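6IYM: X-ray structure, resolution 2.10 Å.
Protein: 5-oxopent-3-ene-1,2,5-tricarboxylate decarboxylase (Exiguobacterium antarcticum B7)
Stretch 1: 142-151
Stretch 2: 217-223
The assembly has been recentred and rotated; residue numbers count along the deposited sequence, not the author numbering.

Stretch 1 142-151: NALEHVFGYS
Stretch 2, residues 217-223: DVVTILT

Apolar packing of a 3-10 turn and the strand after it (stretch 1) against the first turns of a helix (stretch 2), with no hydrogen bond between them and 279 Å² buried in all. At the centre, Leu222 (chi1 m, chi2 t) points toward stretch 1 and sets its CD1 3.5 Å from Val147 CG2, 3.8 Å from Ala143 CB and, more loosely, 4.4 Å from Leu144 CD2, so one methyl serves three residues. Val147 (chi1 t) opens the strand, phi/psi -100/124. Ala143 also points toward the helix; the closest CA pair of the contact is Ala143 CA and Val219 CA, 5.9 Å apart, and Ala143 CB lies 4.1 Å from Val219 CG2. Val219 (chi1 t) leaves its backbone sideways, and its CG2 lies 3.7 Å from Leu144 CG. Leu144 (m, t) also starts sideways, but its end bends back to the helix, bringing CD2 4.1 Å from Val218 CG1. Val218 (chi1 t) points toward stretch 1, and its CG1 meets the edge of the Tyr150 ring (chi1 m, chi2 89°), near the ring plane, 4.0 Å from Tyr150 CE2 and 3.8 Å from Tyr150 OH.

Polar groups brace each stretch from within. In the 3-10 segment 144-146, His146 N donates to Ala143 O (2.8 Å); Val147 N then donates to Leu144 O (3.0 Å). The His146 side chain (m, chi2 79°) starts toward the helix, but its end leads away, and ND1 donates to Asn142 O at 3.1 Å. On the helix, phi/psi near -57/-50, Leu222 N donates to Val218 O (3.0 Å). Asp217 (chi1 p) is the N-cap: its OD1 accepts from Thr220 N at 3.0 Å and from Thr220 OG1 at 2.5 Å. Thr220 (chi1 m) points away from stretch 1, and Asp217 is out of its reach, so the cap takes no part in the apolar contact.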

# COMPACT_ATOMS: atom_id res chain seq x y z
N ASN A 142 -22.69 -9.90 6.34
CA ASN A 142 -22.51 -9.14 5.07
C ASN A 142 -21.12 -9.39 4.45
O ASN A 142 -20.97 -9.01 3.30
CB ASN A 142 -22.81 -7.64 5.25
CG ASN A 142 -21.83 -6.85 6.10
OD1 ASN A 142 -20.75 -7.30 6.46
ND2 ASN A 142 -22.21 -5.63 6.44
N ALA A 143 -20.14 -9.93 5.18
CA ALA A 143 -18.73 -10.08 4.71
C ALA A 143 -18.69 -10.49 3.24
O ALA A 143 -18.18 -9.70 2.42
CB ALA A 143 -17.99 -11.10 5.52
N LEU A 144 -19.20 -11.69 2.94
CA LEU A 144 -19.02 -12.40 1.66
C LEU A 144 -19.76 -11.64 0.55
O LEU A 144 -19.37 -11.77 -0.65
CB LEU A 144 -19.54 -13.83 1.81
CG LEU A 144 -18.67 -14.77 2.64
CD1 LEU A 144 -19.28 -16.17 2.68
CD2 LEU A 144 -17.25 -14.84 2.08
N GLU A 145 -20.73 -10.82 0.94
CA GLU A 145 -21.44 -9.92 0.01
C GLU A 145 -20.45 -8.87 -0.53
O GLU A 145 -20.69 -8.38 -1.64
CB GLU A 145 -22.67 -9.32 0.72
CG GLU A 145 -23.98 -9.70 0.04
CD GLU A 145 -24.13 -9.16 -1.38
OE1 GLU A 145 -23.61 -8.06 -1.66
OE2 GLU A 145 -24.79 -9.84 -2.21
N HIS A 146 -19.39 -8.54 0.20
CA HIS A 146 -18.35 -7.59 -0.29
C HIS A 146 -17.22 -8.30 -1.07
O HIS A 146 -16.26 -7.63 -1.43
CB HIS A 146 -17.80 -6.77 0.89
CG HIS A 146 -18.80 -5.87 1.52
ND1 HIS A 146 -19.77 -6.32 2.41
CD2 HIS A 146 -18.96 -4.53 1.42
CE1 HIS A 146 -20.49 -5.30 2.81
NE2 HIS A 146 -20.02 -4.20 2.22
N VAL A 147 -17.31 -9.62 -1.30
CA VAL A 147 -16.23 -10.40 -1.98
C VAL A 147 -16.65 -10.58 -3.45
O VAL A 147 -17.74 -11.10 -3.72
CB VAL A 147 -15.93 -11.73 -1.25
CG1 VAL A 147 -14.94 -12.60 -2.03
CG2 VAL A 147 -15.39 -11.51 0.15
N PHE A 148 -15.83 -10.16 -4.39
CA PHE A 148 -16.05 -10.47 -5.83
C PHE A 148 -15.65 -11.93 -6.07
O PHE A 148 -16.26 -12.61 -6.92
CB PHE A 148 -15.22 -9.54 -6.71
CG PHE A 148 -15.43 -9.78 -8.18
CD1 PHE A 148 -16.58 -9.32 -8.81
CD2 PHE A 148 -14.48 -10.48 -8.92
CE1 PHE A 148 -16.77 -9.54 -10.17
CE2 PHE A 148 -14.68 -10.70 -10.27
CZ PHE A 148 -15.82 -10.24 -10.89
N GLY A 149 -14.58 -12.39 -5.41
CA GLY A 149 -14.04 -13.73 -5.69
C GLY A 149 -12.67 -13.96 -5.08
O GLY A 149 -12.35 -13.31 -4.09
N TYR A 150 -11.93 -14.92 -5.64
CA TYR A 150 -10.68 -15.47 -5.05
C TYR A 150 -9.68 -15.79 -6.16
O TYR A 150 -10.09 -16.13 -7.29
CB TYR A 150 -10.97 -16.71 -4.22
CG TYR A 150 -12.05 -16.60 -3.17
CD1 TYR A 150 -13.37 -16.87 -3.48
CD2 TYR A 150 -11.73 -16.27 -1.87
CE1 TYR A 150 -14.36 -16.78 -2.51
CE2 TYR A 150 -12.71 -16.18 -0.89
CZ TYR A 150 -14.03 -16.44 -1.21
OH TYR A 150 -14.98 -16.35 -0.23
N SER A 151 -8.39 -15.68 -5.82
CA SER A 151 -7.25 -15.97 -6.72
C SER A 151 -6.08 -16.48 -5.88
O SER A 151 -6.27 -16.79 -4.68
CB SER A 151 -6.90 -14.73 -7.53
OG SER A 151 -6.08 -15.03 -8.64
N ASP A 217 -10.55 -17.78 9.46
CA ASP A 217 -11.21 -18.13 8.17
C ASP A 217 -11.48 -16.84 7.37
O ASP A 217 -11.14 -15.73 7.86
CB ASP A 217 -12.44 -19.01 8.41
CG ASP A 217 -13.66 -18.27 8.93
OD1 ASP A 217 -13.49 -17.15 9.43
OD2 ASP A 217 -14.78 -18.83 8.81
N VAL A 218 -12.00 -16.98 6.16
CA VAL A 218 -12.18 -15.83 5.23
C VAL A 218 -13.08 -14.79 5.92
O VAL A 218 -12.64 -13.62 6.09
CB VAL A 218 -12.70 -16.32 3.87
CG1 VAL A 218 -13.23 -15.18 2.99
CG2 VAL A 218 -11.63 -17.10 3.13
N VAL A 219 -14.26 -15.19 6.39
CA VAL A 219 -15.22 -14.23 7.03
C VAL A 219 -14.54 -13.52 8.21
O VAL A 219 -14.62 -12.28 8.25
CB VAL A 219 -16.57 -14.89 7.39
CG1 VAL A 219 -17.38 -14.05 8.35
CG2 VAL A 219 -17.38 -15.14 6.13
N THR A 220 -13.81 -14.21 9.09
CA THR A 220 -13.11 -13.56 10.24
C THR A 220 -12.05 -12.57 9.76
O THR A 220 -11.86 -11.50 10.37
CB THR A 220 -12.46 -14.60 11.16
OG1 THR A 220 -13.45 -15.59 11.39
CG2 THR A 220 -11.97 -14.05 12.48
N ILE A 221 -11.30 -12.92 8.71
CA ILE A 221 -10.28 -11.99 8.15
C ILE A 221 -11.02 -10.71 7.72
O ILE A 221 -10.61 -9.64 8.17
CB ILE A 221 -9.49 -12.65 7.00
CG1 ILE A 221 -8.48 -13.68 7.53
CG2 ILE A 221 -8.84 -11.59 6.14
CD1 ILE A 221 -8.00 -14.67 6.52
N LEU A 222 -12.07 -10.82 6.91
CA LEU A 222 -12.84 -9.66 6.38
C LEU A 222 -13.37 -8.79 7.54
O LEU A 222 -13.12 -7.57 7.53
CB LEU A 222 -13.99 -10.18 5.52
CG LEU A 222 -13.59 -10.82 4.20
CD1 LEU A 222 -14.78 -11.55 3.59
CD2 LEU A 222 -13.05 -9.79 3.24
N THR A 223 -14.04 -9.43 8.50
CA THR A 223 -14.56 -8.82 9.76
C THR A 223 -13.46 -8.03 10.48
O THR A 223 -13.69 -6.85 10.83
CB THR A 223 -15.11 -9.93 10.65
OG1 THR A 223 -16.40 -10.24 10.10
CG2 THR A 223 -15.14 -9.54 12.11